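Local coordinates for alternansucrase (Leuconostoc mesenteroides, PDB 6HVG), which is a large multidomain bacterial protein of glycosyl hydrolase family 70, combining a TIM-barrel-type core with choline-binding-type and putative cell-wall-binding repeats, at residues A[550-555]-A[584-589]; A[1115-1120]-A[1201-1206]; A[1167-1172]-A[1191-1196]; A[1195-1200]-A[1240-1245]. All coordinates share one frame; numbering follows the deposited sequence.

Interaction 1: residues A[550-555]-A[584-589]; sequences GNNRKL and NSNPIV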
loop_
_atom_site.group_PDB
_atom_site.type_symbol
_atom_site.label_atom_id
_atom_site.label_comp_id
_atom_site.label_asym_id
_atom_site.label_seq_id
_atom_site.Cartn_x
_atom_site.Cartn_y
_atom_site.Cartn_z
ATOM N N GLY A 550 7.719 -25.767 -14.266
ATOM C CA GLY A 550 8.047 -27.136 -13.912
ATOM C C GLY A 550 7.548 -27.528 -12.548
ATOM O O GLY A 550 8.261 -28.193 -11.800
ATOM N N ASN A 551 6.314 -27.126 -12.240
ATOM C CA ASN A 551 5.637 -27.387 -10.966
ATOM C C ASN A 551 6.360 -26.821 -9.745
ATOM O O ASN A 551 6.503 -27.476 -8.720
ATOM C CB ASN A 551 5.311 -28.873 -10.788
ATOM C CG ASN A 551 4.183 -29.102 -9.774
ATOM O OD1 ASN A 551 3.295 -28.252 -9.605
ATOM N ND2 ASN A 551 4.226 -30.238 -9.076
ATOM N N ASN A 552 6.794 -25.575 -9.874
ATOM C CA ASN A 552 7.383 -24.839 -8.784
ATOM C C ASN A 552 6.342 -23.793 -8.396
ATOM O O ASN A 552 5.167 -24.124 -8.262
ATOM C CB ASN A 552 8.710 -24.242 -9.224
ATOM C CG ASN A 552 9.781 -25.301 -9.373
ATOM O OD1 ASN A 552 10.174 -25.930 -8.398
ATOM N ND2 ASN A 552 10.257 -25.499 -10.582
ATOM N N ARG A 553 6.759 -22.545 -8.201
ATOM C CA ARG A 553 5.860 -21.480 -7.774
ATOM C C ARG A 553 5.001 -21.806 -6.543
ATOM O O ARG A 553 3.793 -21.599 -6.561
ATOM C CB ARG A 553 4.952 -21.057 -8.931
ATOM C CG ARG A 553 5.698 -20.517 -10.142
ATOM C CD ARG A 553 4.728 -20.244 -11.253
ATOM N NE ARG A 553 5.353 -19.520 -12.354
ATOM C CZ ARG A 553 5.177 -19.793 -13.644
ATOM N NH1 ARG A 553 4.381 -20.788 -14.019
ATOM N NH2 ARG A 553 5.802 -19.061 -14.559
ATOM N N LYS A 554 5.625 -22.290 -5.474
ATOM C CA LYS A 554 4.967 -22.380 -4.161
ATOM C C LYS A 554 4.943 -21.004 -3.539
ATOM O O LYS A 554 5.993 -20.417 -3.270
ATOM C CB LYS A 554 5.697 -23.326 -3.220
ATOM C CG LYS A 554 5.785 -24.748 -3.751
ATOM C CD LYS A 554 6.983 -25.468 -3.189
ATOM C CE LYS A 554 7.246 -26.798 -3.889
ATOM N NZ LYS A 554 6.525 -27.876 -3.173
ATOM N N LEU A 555 3.744 -20.492 -3.324
ATOM C CA LEU A 555 3.574 -19.141 -2.850
ATOM C C LEU A 555 3.393 -19.084 -1.351
ATOM O O LEU A 555 2.790 -19.981 -0.756
ATOM C CB LEU A 555 2.351 -18.560 -3.515
ATOM C CG LEU A 555 2.352 -18.557 -5.056
ATOM C CD1 LEU A 555 1.114 -17.859 -5.615
ATOM C CD2 LEU A 555 3.593 -17.928 -5.645
ATOM N N ASN A 584 11.427 -17.878 -5.614
ATOM C CA ASN A 584 12.439 -18.457 -4.722
ATOM C C ASN A 584 12.118 -19.873 -4.195
ATOM O O ASN A 584 12.913 -20.442 -3.469
ATOM C CB ASN A 584 12.722 -17.505 -3.558
ATOM C CG ASN A 584 13.257 -16.151 -4.023
ATOM O OD1 ASN A 584 14.197 -16.072 -4.808
ATOM N ND2 ASN A 584 12.648 -15.080 -3.544
ATOM N N SER A 585 10.985 -20.456 -4.594
ATOM C CA SER A 585 10.685 -21.876 -4.287
ATOM C C SER A 585 11.294 -22.856 -5.284
ATOM O O SER A 585 11.259 -24.073 -5.050
ATOM C CB SER A 585 9.177 -22.126 -4.249
ATOM O OG SER A 585 8.648 -22.295 -5.552
ATOM N N ASN A 586 11.811 -22.340 -6.403
ATOM C CA ASN A 586 12.455 -23.150 -7.433
ATOM C C ASN A 586 13.925 -23.414 -7.122
ATOM O O ASN A 586 14.713 -22.485 -7.076
ATOM C CB ASN A 586 12.336 -22.415 -8.771
ATOM C CG ASN A 586 12.919 -23.190 -9.945
ATOM O OD1 ASN A 586 13.842 -24.001 -9.804
ATOM N ND2 ASN A 586 12.388 -22.919 -11.120
ATOM N N PRO A 587 14.306 -24.691 -6.956
ATOM C CA PRO A 587 15.703 -25.033 -6.680
ATOM C C PRO A 587 16.744 -24.334 -7.556
ATOM O O PRO A 587 17.798 -23.940 -7.060
ATOM C CB PRO A 587 15.735 -26.546 -6.907
ATOM C CG PRO A 587 14.361 -27.018 -6.560
ATOM C CD PRO A 587 13.445 -25.900 -6.975
ATOM N N ILE A 588 16.452 -24.177 -8.837
ATOM C CA ILE A 588 17.366 -23.486 -9.749
ATOM C C ILE A 588 17.550 -22.021 -9.355
ATOM O O ILE A 588 18.652 -21.502 -9.408
ATOM C CB ILE A 588 16.898 -23.600 -11.221
ATOM C CG1 ILE A 588 17.011 -25.061 -11.705
ATOM C CG2 ILE A 588 17.749 -22.721 -12.131
ATOM C CD1 ILE A 588 16.163 -25.393 -12.916
ATOM N N VAL A 589 16.466 -21.367 -8.973
ATOM C CA VAL A 589 16.511 -19.968 -8.578
ATOM C C VAL A 589 17.187 -19.848 -7.213
ATOM O O VAL A 589 17.911 -18.891 -6.973
ATOM C CB VAL A 589 15.091 -19.343 -8.554
ATOM C CG1 VAL A 589 15.089 -17.944 -7.935
ATOM C CG2 VAL A 589 14.535 -19.300 -9.966
#
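Asn552 and Asn586 lay their side-chain amides on one another, the planes turned only 18° apart. This is stacking rather than bonding, because the nearest pair, Asn552 ND2 and Asn586 ND2 at 3.4 Å, consists of two donors; Asn552 ND2 instead gives its hydrogen to Ser549 O. The other branch of the same amide, Asn552 OD1, comes 3.6 Å from Pro587 CD, so the amide also touches the first residue of the helix. Asn586, with CG anti to its backbone N (chi1 -177°), sits right before that helix, and its OD1 accepts from Ile588 N at 2.8 Å, a capping bond.

Ser585 supplies the one hydrogen bond across the contact: its OG accepts from Lys554 N at 3.0 Å with an N-H...O angle of 153°. The same hydroxyl is also hydrogen-bonded to Asp583 OD1. Beside it, Lys554 CB rests on Ser585 CB at 3.8 Å, while the far end of the lysine leads off.

The Ser585 side chain is about 9 Å from the bound calcium ion, whose ligands include Glu575 and Asp581 of the intervening chain. What results is an asparagine N-cap of helix 587-601, packed against loop 550-555 in the neighbourhood of a calcium site.

Interaction 2: residues A[1115-1120]-A[1201-1206]; sequences RYDLGF and VDYQAK
Phe1120 and Tyr1203 form the aromatic part of this contact, an offset stack with centroids 4.6 Å apart and planes inclined by 24°. The overlap is asymmetric: Phe1120 CD1 stands 3.7 Å above the centre of the Tyr1203 ring, whereas Phe1120 CB is 3.4 Å from the phenol oxygen Tyr1203 OH.

Apolar contacts continue toward the root of the tyrosine. Tyr1116 CB meets Tyr1203 CB at 3.8 Å, and Asp1117 CB approaches Tyr1203 CD1 at the same 3.8 Å.

Polar contacts gather on Gln1204, whose chain bends at chi2 (74°) and so turns CD toward the 1115-1120 loop. Its OE1 lies 3.5 Å from Tyr1116 CE1, at the ring edge and in the ring plane, with amide and ring planes 82° apart. Arg1115 NE makes a weak hydrogen bond to Gln1204 OE1 at 3.4 Å. The guanidinium has further partners in Gln593 and Glu592, and Gln1204 NE2 donates to Ile1240 O and to Glu592.

Both backbones are shaped by aspartates. Asp1117 OD1 accepts from Gly1119 N at 3.1 Å and also from Phe1120 N, while its OD2 pairs with Arg1089. Asp1202 caps the other segment through Ala1205 N. An Asx turn in the connection between barrel strands 1081-1083 and 1151-1156 thus packs against the aspartate-capped N terminus of helix 1203-1207.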
loop_
_atom_site.group_PDB
_atom_site.type_symbol
_atom_site.label_atom_id
_atom_site.label_comp_id
_atom_site.label_asym_id
_atom_site.label_seq_id
_atom_site.Cartn_x
_atom_site.Cartn_y
_atom_site.Cartn_z
ATOM N N ARG A 1115 21.117 -7.294 -10.978
ATOM C CA ARG A 1115 21.477 -7.573 -9.578
ATOM C C ARG A 1115 22.985 -7.488 -9.333
ATOM O O ARG A 1115 23.413 -7.293 -8.193
ATOM C CB ARG A 1115 20.998 -8.945 -9.159
ATOM C CG ARG A 1115 19.545 -9.201 -9.479
ATOM C CD ARG A 1115 18.970 -10.358 -8.706
ATOM N NE ARG A 1115 19.738 -11.552 -8.929
ATOM C CZ ARG A 1115 19.599 -12.647 -8.205
ATOM N NH1 ARG A 1115 18.702 -12.704 -7.228
ATOM N NH2 ARG A 1115 20.361 -13.695 -8.474
ATOM N N TYR A 1116 23.791 -7.652 -10.382
ATOM C CA TYR A 1116 25.225 -7.712 -10.231
ATOM C C TYR A 1116 25.949 -6.411 -10.594
ATOM O O TYR A 1116 27.163 -6.313 -10.383
ATOM C CB TYR A 1116 25.777 -8.839 -11.077
ATOM C CG TYR A 1116 25.413 -10.211 -10.584
ATOM C CD1 TYR A 1116 24.202 -10.781 -10.918
ATOM C CD2 TYR A 1116 26.309 -10.958 -9.829
ATOM C CE1 TYR A 1116 23.865 -12.049 -10.487
ATOM C CE2 TYR A 1116 25.990 -12.231 -9.398
ATOM C CZ TYR A 1116 24.761 -12.771 -9.731
ATOM O OH TYR A 1116 24.443 -14.030 -9.287
ATOM N N ASP A 1117 25.235 -5.432 -11.151
ATOM C CA ASP A 1117 25.820 -4.127 -11.473
ATOM C C ASP A 1117 25.749 -3.233 -10.242
ATOM O O ASP A 1117 24.686 -2.700 -9.902
ATOM C CB ASP A 1117 25.063 -3.485 -12.628
ATOM C CG ASP A 1117 25.724 -2.234 -13.155
ATOM O OD1 ASP A 1117 26.597 -1.688 -12.482
ATOM O OD2 ASP A 1117 25.349 -1.766 -14.248
ATOM N N LEU A 1118 26.893 -3.052 -9.579
ATOM C CA LEU A 1118 26.989 -2.213 -8.379
ATOM C C LEU A 1118 27.692 -0.855 -8.644
ATOM O O LEU A 1118 28.170 -0.195 -7.719
ATOM C CB LEU A 1118 27.706 -2.990 -7.281
ATOM C CG LEU A 1118 26.829 -4.051 -6.570
ATOM C CD1 LEU A 1118 26.716 -5.340 -7.366
ATOM C CD2 LEU A 1118 27.344 -4.357 -5.171
ATOM N N GLY A 1119 27.705 -0.436 -9.907
ATOM C CA GLY A 1119 28.240 0.863 -10.284
ATOM C C GLY A 1119 29.358 0.815 -11.318
ATOM O O GLY A 1119 30.154 1.745 -11.400
ATOM N N PHE A 1120 29.367 -0.220 -12.162
ATOM C CA PHE A 1120 30.411 -0.346 -13.169
ATOM C C PHE A 1120 30.260 0.675 -14.279
ATOM O O PHE A 1120 29.181 1.212 -14.497
ATOM C CB PHE A 1120 30.427 -1.737 -13.790
ATOM C CG PHE A 1120 30.735 -2.839 -12.816
ATOM C CD1 PHE A 1120 29.731 -3.666 -12.364
ATOM C CD2 PHE A 1120 32.033 -3.057 -12.358
ATOM C CE1 PHE A 1120 30.001 -4.692 -11.480
ATOM C CE2 PHE A 1120 32.312 -4.086 -11.469
ATOM C CZ PHE A 1120 31.288 -4.899 -11.023
ATOM N N VAL A 1201 22.631 -9.466 -21.801
ATOM C CA VAL A 1201 23.938 -8.904 -22.140
ATOM C C VAL A 1201 24.359 -7.902 -21.042
ATOM O O VAL A 1201 25.136 -6.985 -21.267
ATOM C CB VAL A 1201 23.894 -8.307 -23.579
ATOM C CG1 VAL A 1201 23.061 -7.031 -23.630
ATOM C CG2 VAL A 1201 25.294 -8.070 -24.137
ATOM N N ASP A 1202 23.852 -8.143 -19.832
ATOM C CA ASP A 1202 24.067 -7.296 -18.650
ATOM C C ASP A 1202 25.013 -8.028 -17.690
ATOM O O ASP A 1202 25.587 -9.048 -18.074
ATOM C CB ASP A 1202 22.713 -6.958 -17.995
ATOM C CG ASP A 1202 21.951 -8.197 -17.479
ATOM O OD1 ASP A 1202 22.307 -9.361 -17.803
ATOM O OD2 ASP A 1202 20.960 -7.990 -16.741
ATOM N N TYR A 1203 25.202 -7.522 -16.470
ATOM C CA TYR A 1203 26.096 -8.186 -15.508
ATOM C C TYR A 1203 25.493 -9.470 -14.913
ATOM O O TYR A 1203 26.224 -10.344 -14.454
ATOM C CB TYR A 1203 26.587 -7.215 -14.423
ATOM C CG TYR A 1203 27.590 -6.219 -14.980
ATOM C CD1 TYR A 1203 27.185 -4.970 -15.455
ATOM C CD2 TYR A 1203 28.937 -6.549 -15.079
ATOM C CE1 TYR A 1203 28.092 -4.090 -16.006
ATOM C CE2 TYR A 1203 29.856 -5.670 -15.633
ATOM C CZ TYR A 1203 29.428 -4.449 -16.099
ATOM O OH TYR A 1203 30.332 -3.569 -16.639
ATOM N N GLN A 1204 24.171 -9.614 -14.969
ATOM C CA GLN A 1204 23.516 -10.894 -14.656
ATOM C C GLN A 1204 23.936 -11.996 -15.628
ATOM O O GLN A 1204 23.975 -13.170 -15.258
ATOM C CB GLN A 1204 22.003 -10.722 -14.695
ATOM C CG GLN A 1204 21.204 -11.993 -14.450
ATOM C CD GLN A 1204 21.224 -12.420 -12.995
ATOM O OE1 GLN A 1204 20.804 -11.663 -12.110
ATOM N NE2 GLN A 1204 21.681 -13.654 -12.739
ATOM N N ALA A 1205 24.210 -11.626 -16.877
ATOM C CA ALA A 1205 24.692 -12.585 -17.868
ATOM C C ALA A 1205 26.155 -12.916 -17.650
ATOM O O ALA A 1205 26.557 -14.064 -17.791
ATOM C CB ALA A 1205 24.461 -12.053 -19.272
ATOM N N LYS A 1206 26.959 -11.915 -17.308
ATOM C CA LYS A 1206 28.378 -12.146 -17.034
ATOM C C LYS A 1206 28.574 -13.059 -15.831
ATOM O O LYS A 1206 29.176 -14.112 -15.947
ATOM C CB LYS A 1206 29.115 -10.829 -16.790
ATOM C CG LYS A 1206 30.620 -10.988 -16.846
ATOM C CD LYS A 1206 31.316 -9.728 -16.380
ATOM C CE LYS A 1206 32.824 -9.876 -16.431
ATOM N NZ LYS A 1206 33.418 -8.518 -16.374
#

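Interaction 3: residues A[1167-1172]-A[1191-1196]; sequences KEVVTA and LYVANT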
loop_
_atom_site.group_PDB
_atom_site.type_symbol
_atom_site.label_atom_id
_atom_site.label_comp_id
_atom_site.label_asym_id
_atom_site.label_seq_id
_atom_site.Cartn_x
_atom_site.Cartn_y
_atom_site.Cartn_z
ATOM N N LYS A 1167 9.592 -8.948 -23.614
ATOM C CA LYS A 1167 8.205 -9.376 -23.376
ATOM C C LYS A 1167 8.010 -10.843 -23.655
ATOM O O LYS A 1167 8.637 -11.387 -24.536
ATOM C CB LYS A 1167 7.220 -8.591 -24.240
ATOM C CG LYS A 1167 7.310 -7.078 -24.104
ATOM C CD LYS A 1167 6.176 -6.383 -24.853
ATOM C CE LYS A 1167 6.363 -4.882 -24.832
ATOM N NZ LYS A 1167 5.149 -4.170 -25.286
ATOM N N GLU A 1168 7.159 -11.471 -22.856
ATOM C CA GLU A 1168 6.724 -12.854 -23.062
ATOM C C GLU A 1168 5.230 -12.924 -22.786
ATOM O O GLU A 1168 4.657 -12.004 -22.186
ATOM C CB GLU A 1168 7.397 -13.825 -22.111
ATOM C CG GLU A 1168 8.898 -13.967 -22.250
ATOM C CD GLU A 1168 9.465 -14.913 -21.201
ATOM O OE1 GLU A 1168 9.664 -14.457 -20.051
ATOM O OE2 GLU A 1168 9.675 -16.121 -21.490
ATOM N N VAL A 1169 4.602 -14.005 -23.242
ATOM C CA VAL A 1169 3.188 -14.202 -23.003
ATOM C C VAL A 1169 3.060 -15.224 -21.895
ATOM O O VAL A 1169 3.489 -16.357 -22.047
ATOM C CB VAL A 1169 2.422 -14.657 -24.267
ATOM C CG1 VAL A 1169 0.969 -14.957 -23.940
ATOM C CG2 VAL A 1169 2.488 -13.584 -25.335
ATOM N N VAL A 1170 2.468 -14.801 -20.784
ATOM C CA VAL A 1170 2.242 -15.661 -19.618
ATOM C C VAL A 1170 0.750 -15.973 -19.506
ATOM O O VAL A 1170 -0.073 -15.290 -20.121
ATOM C CB VAL A 1170 2.693 -14.973 -18.286
ATOM C CG1 VAL A 1170 4.142 -14.523 -18.362
ATOM C CG2 VAL A 1170 1.779 -13.792 -17.925
ATOM N N THR A 1171 0.424 -17.003 -18.724
ATOM C CA THR A 1171 -0.951 -17.282 -18.314
ATOM C C THR A 1171 -1.126 -16.759 -16.886
ATOM O O THR A 1171 -0.453 -17.223 -15.966
ATOM C CB THR A 1171 -1.261 -18.788 -18.358
ATOM O OG1 THR A 1171 -1.269 -19.232 -19.706
ATOM C CG2 THR A 1171 -2.629 -19.068 -17.784
ATOM N N ALA A 1172 -2.048 -15.822 -16.697
ATOM C CA ALA A 1172 -2.099 -15.052 -15.473
ATOM C C ALA A 1172 -3.464 -15.029 -14.829
ATOM O O ALA A 1172 -4.483 -14.963 -15.509
ATOM C CB ALA A 1172 -1.634 -13.625 -15.736
ATOM N N LEU A 1191 -4.321 -15.087 -21.022
ATOM C CA LEU A 1191 -3.021 -14.814 -21.603
ATOM C C LEU A 1191 -2.756 -13.319 -21.495
ATOM O O LEU A 1191 -3.641 -12.480 -21.710
ATOM C CB LEU A 1191 -2.913 -15.307 -23.058
ATOM C CG LEU A 1191 -3.087 -16.808 -23.342
ATOM C CD1 LEU A 1191 -2.393 -17.198 -24.644
ATOM C CD2 LEU A 1191 -2.588 -17.700 -22.225
ATOM N N TYR A 1192 -1.512 -13.006 -21.154
ATOM C CA TYR A 1192 -1.115 -11.647 -20.806
ATOM C C TYR A 1192 0.299 -11.442 -21.284
ATOM O O TYR A 1192 1.095 -12.379 -21.258
ATOM C CB TYR A 1192 -1.163 -11.482 -19.292
ATOM C CG TYR A 1192 -1.175 -10.067 -18.799
ATOM C CD1 TYR A 1192 -2.348 -9.355 -18.733
ATOM C CD2 TYR A 1192 -0.028 -9.470 -18.335
ATOM C CE1 TYR A 1192 -2.374 -8.058 -18.256
ATOM C CE2 TYR A 1192 -0.038 -8.182 -17.860
ATOM C CZ TYR A 1192 -1.212 -7.478 -17.820
ATOM O OH TYR A 1192 -1.218 -6.177 -17.350
ATOM N N VAL A 1193 0.591 -10.227 -21.740
ATOM C CA VAL A 1193 1.940 -9.852 -22.125
ATOM C C VAL A 1193 2.573 -9.185 -20.925
ATOM O O VAL A 1193 2.126 -8.141 -20.491
ATOM C CB VAL A 1193 1.947 -8.865 -23.296
ATOM C CG1 VAL A 1193 3.343 -8.327 -23.536
ATOM C CG2 VAL A 1193 1.451 -9.544 -24.553
ATOM N N ALA A 1194 3.615 -9.808 -20.393
ATOM C CA ALA A 1194 4.356 -9.263 -19.273
ATOM C C ALA A 1194 5.780 -8.947 -19.691
ATOM O O ALA A 1194 6.245 -9.425 -20.715
ATOM C CB ALA A 1194 4.359 -10.259 -18.132
ATOM N N ASN A 1195 6.454 -8.115 -18.903
ATOM C CA ASN A 1195 7.862 -7.824 -19.113
ATOM C C ASN A 1195 8.698 -8.642 -18.126
ATOM O O ASN A 1195 8.905 -8.232 -17.003
ATOM C CB ASN A 1195 8.134 -6.327 -18.981
ATOM C CG ASN A 1195 7.928 -5.585 -20.272
ATOM O OD1 ASN A 1195 6.827 -5.192 -20.585
ATOM N ND2 ASN A 1195 8.992 -5.397 -21.037
ATOM N N THR A 1196 9.185 -9.788 -18.587
ATOM C CA THR A 1196 9.787 -10.793 -17.721
ATOM C C THR A 1196 11.207 -11.205 -18.090
ATOM O O THR A 1196 11.865 -11.898 -17.316
ATOM C CB THR A 1196 8.940 -12.081 -17.762
ATOM O OG1 THR A 1196 8.636 -12.399 -19.131
ATOM C CG2 THR A 1196 7.652 -11.880 -16.990
#
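Leu1191 reaches diagonally over its neighbour strand: its CB lies 4.0 Å from Val1169 CG1, and its CD2 comes against Thr1171 OG1, a hydroxyl hydrogen-bonded to Asp540. The diagonal follows from the register, in which Leu1191 pairs with Thr1171 and Val1169 with Val1193, both as non-hydrogen-bonded pairs.

Lys1167 repeats this on the same face at the other end. Its extended chain runs beside Asn1195, pointing the same way, and Lys1167 CD touches Val1193 CG1 at 3.7 Å. The Asn1195 amide is itself held by Arg1256 and Leu1164 O.

Val1170 occupies the opposite face, alongside Tyr1192. Val1170 CG2 is 4.0 Å from Tyr1192 CB, its CG1 is 4.3 Å from Ala1194 CB, and Tyr537 also packs against it. The backbones of Val1170 and Tyr1192 exchange two hydrogen bonds, Val1170 N to Tyr1192 O at 2.8 Å and Tyr1192 N to Val1170 O at 2.9 Å; Glu1168 and Ala1194 form a second such pair.

The strand directions differ by 135°, well short of 180°, which measures a strong twist. This register, alternating hydrogen-bonded and non-hydrogen-bonded pairs, is that of a twisted antiparallel ladder, here joining strand 1166-1175 to the outermost strand 1190-1197 of a six-stranded sheet.

Interaction 4: residues A[1195-1200]-A[1240-1245]; sequences NTKSSG and IKQWSA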
loop_
_atom_site.group_PDB
_atom_site.type_symbol
_atom_site.label_atom_id
_atom_site.label_comp_id
_atom_site.label_asym_id
_atom_site.label_seq_id
_atom_site.Cartn_x
_atom_site.Cartn_y
_atom_site.Cartn_z
ATOM N N ASN A 1195 6.454 -8.115 -18.903
ATOM C CA ASN A 1195 7.862 -7.824 -19.113
ATOM C C ASN A 1195 8.698 -8.642 -18.126
ATOM O O ASN A 1195 8.905 -8.232 -17.003
ATOM C CB ASN A 1195 8.134 -6.327 -18.981
ATOM C CG ASN A 1195 7.928 -5.585 -20.272
ATOM O OD1 ASN A 1195 6.827 -5.192 -20.585
ATOM N ND2 ASN A 1195 8.992 -5.397 -21.037
ATOM N N THR A 1196 9.185 -9.788 -18.587
ATOM C CA THR A 1196 9.787 -10.793 -17.721
ATOM C C THR A 1196 11.207 -11.205 -18.090
ATOM O O THR A 1196 11.865 -11.898 -17.316
ATOM C CB THR A 1196 8.940 -12.081 -17.762
ATOM O OG1 THR A 1196 8.636 -12.399 -19.131
ATOM C CG2 THR A 1196 7.652 -11.880 -16.990
ATOM N N LYS A 1197 11.680 -10.789 -19.258
ATOM C CA LYS A 1197 12.928 -11.296 -19.811
ATOM C C LYS A 1197 14.008 -10.240 -19.702
ATOM O O LYS A 1197 13.819 -9.110 -20.108
ATOM C CB LYS A 1197 12.707 -11.687 -21.271
ATOM C CG LYS A 1197 13.618 -12.777 -21.786
ATOM C CD LYS A 1197 13.481 -12.964 -23.293
ATOM C CE LYS A 1197 12.785 -14.262 -23.661
ATOM N NZ LYS A 1197 12.766 -14.456 -25.140
ATOM N N SER A 1198 15.142 -10.612 -19.140
ATOM C CA SER A 1198 16.288 -9.716 -18.997
ATOM C C SER A 1198 17.048 -9.547 -20.321
ATOM O O SER A 1198 16.873 -10.352 -21.243
ATOM C CB SER A 1198 17.208 -10.314 -17.934
ATOM O OG SER A 1198 18.279 -9.450 -17.661
ATOM N N SER A 1199 17.917 -8.532 -20.398
ATOM C CA SER A 1199 18.613 -8.201 -21.656
ATOM C C SER A 1199 19.516 -9.324 -22.164
ATOM O O SER A 1199 19.738 -9.439 -23.371
ATOM C CB SER A 1199 19.443 -6.914 -21.513
ATOM O OG SER A 1199 20.688 -7.151 -20.839
ATOM N N GLY A 1200 20.051 -10.127 -21.245
ATOM C CA GLY A 1200 20.957 -11.215 -21.593
ATOM C C GLY A 1200 22.375 -10.767 -21.904
ATOM O O GLY A 1200 23.221 -11.595 -22.249
ATOM N N ILE A 1240 21.399 -19.350 -14.366
ATOM C CA ILE A 1240 20.530 -18.253 -14.808
ATOM C C ILE A 1240 21.373 -17.054 -15.235
ATOM O O ILE A 1240 21.723 -16.216 -14.404
ATOM C CB ILE A 1240 19.536 -17.818 -13.694
ATOM C CG1 ILE A 1240 18.699 -19.008 -13.214
ATOM C CG2 ILE A 1240 18.598 -16.721 -14.191
ATOM C CD1 ILE A 1240 17.803 -18.713 -12.022
ATOM N N LYS A 1241 21.695 -16.985 -16.526
ATOM C CA LYS A 1241 22.348 -15.815 -17.124
ATOM C C LYS A 1241 21.315 -14.790 -17.616
ATOM O O LYS A 1241 21.648 -13.631 -17.869
ATOM C CB LYS A 1241 23.200 -16.211 -18.331
ATOM C CG LYS A 1241 24.365 -17.158 -18.094
ATOM C CD LYS A 1241 25.169 -16.794 -16.869
ATOM C CE LYS A 1241 26.546 -17.442 -16.919
ATOM N NZ LYS A 1241 27.516 -16.546 -17.584
ATOM N N GLN A 1242 20.064 -15.237 -17.776
ATOM C CA GLN A 1242 18.982 -14.379 -18.245
ATOM C C GLN A 1242 17.703 -14.709 -17.497
ATOM O O GLN A 1242 17.279 -15.852 -17.483
ATOM C CB GLN A 1242 18.775 -14.591 -19.739
ATOM C CG GLN A 1242 17.747 -13.662 -20.378
ATOM C CD GLN A 1242 17.520 -14.001 -21.833
ATOM O OE1 GLN A 1242 17.291 -15.162 -22.177
ATOM N NE2 GLN A 1242 17.566 -12.995 -22.693
ATOM N N TRP A 1243 17.081 -13.716 -16.873
ATOM C CA TRP A 1243 15.770 -13.930 -16.264
ATOM C C TRP A 1243 14.708 -14.076 -17.341
ATOM O O TRP A 1243 14.826 -13.520 -18.416
ATOM C CB TRP A 1243 15.386 -12.773 -15.333
ATOM C CG TRP A 1243 16.208 -12.714 -14.109
ATOM C CD1 TRP A 1243 17.212 -11.823 -13.829
ATOM C CD2 TRP A 1243 16.138 -13.596 -12.999
ATOM N NE1 TRP A 1243 17.765 -12.103 -12.608
ATOM C CE2 TRP A 1243 17.129 -13.194 -12.081
ATOM C CE3 TRP A 1243 15.333 -14.686 -12.683
ATOM C CZ2 TRP A 1243 17.334 -13.857 -10.874
ATOM C CZ3 TRP A 1243 15.538 -15.343 -11.464
ATOM C CH2 TRP A 1243 16.526 -14.925 -10.587
ATOM N N SER A 1244 13.666 -14.829 -17.020
ATOM C CA SER A 1244 12.484 -14.943 -17.854
ATOM C C SER A 1244 11.323 -15.408 -16.981
ATOM O O SER A 1244 11.521 -15.753 -15.831
ATOM C CB SER A 1244 12.736 -15.892 -19.009
ATOM O OG SER A 1244 12.972 -17.188 -18.536
ATOM N N ALA A 1245 10.117 -15.405 -17.533
ATOM C CA ALA A 1245 8.893 -15.609 -16.766
ATOM C C ALA A 1245 8.877 -16.915 -15.995
ATOM O O ALA A 1245 8.294 -16.988 -14.921
ATOM C CB ALA A 1245 7.677 -15.550 -17.686
HETATM O O HOH W 1 20.428 -11.179 -18.340
#
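Trp1243 presents the edge of its indole to Ser1198, just past the classic beta bulge in which Thr1196 and Lys1197 both face Gly1166; Ser1198 CB lies near the ring plane and 4.0 Å from Trp1243 CB. Over one face sits Ile1240 CG2, 4.1 Å above the plane and displaced toward the rim, while Trp1243 NE1 bonds weakly to Gln1204 OE1. The second flat group is the Gln1242 amide: NE2 donates to Ser1198 O at 3.1 Å, with the acceptor tilted 24° out of the amide plane. Gln1242 CG stands anti to the backbone N and the chain runs on extended, which carries the amide to the carbonyl of Ser1198.

After the bulge, segment 1195-1200 leaves the sheet. Loop 1240-1245 runs nearly antiparallel to it, the end-to-end directions being 162° apart. One direct backbone hydrogen bond ties them, Ser1198 N to Trp1243 O at 3.0 Å, with the donor 39° out of the carbonyl plane. The same oxygen receives a CA-H...O contact from Lys1197 CA at 3.2 Å, and Thr1196 O takes a similar one from Ser1244 CA.

At the sheet end, Thr1196 CG2 packs on Ala1245 CB at 3.7 Å, and Ala1245 N is hydrogen-bonded to Glu1168 OE1. Beyond the bulge, Gly1200 N donates weakly to a water. That water also accepts from Ser1198 OG at 2.8 Å and donates to Lys1241 O at 2.8 Å.

Overall arrangement
From the N terminus, interaction 1 is first, closing a loop of 28 residues before the others begin. Interaction 2 then closes an 80-residue excursion, inside which interaction 3 is nested, pairing consecutive strands across 18 residues. Interaction 4 starts where interaction 3 ends, sharing Asn1195 and Thr1196, closes 39 residues and crosses interaction 2, their segments alternating along the chain. Loop 1240-1245 connects the group: Ala1245 O probably accepts from Arg553 NH2 of interaction 1, and Lys1241 NZ probably donates to Ala1205 O of interaction 2. Together they tie the twisted sheet, helix 587-601, whose preceding residues lie near the calcium, and the short helix 1203-1207 within the family 70 region.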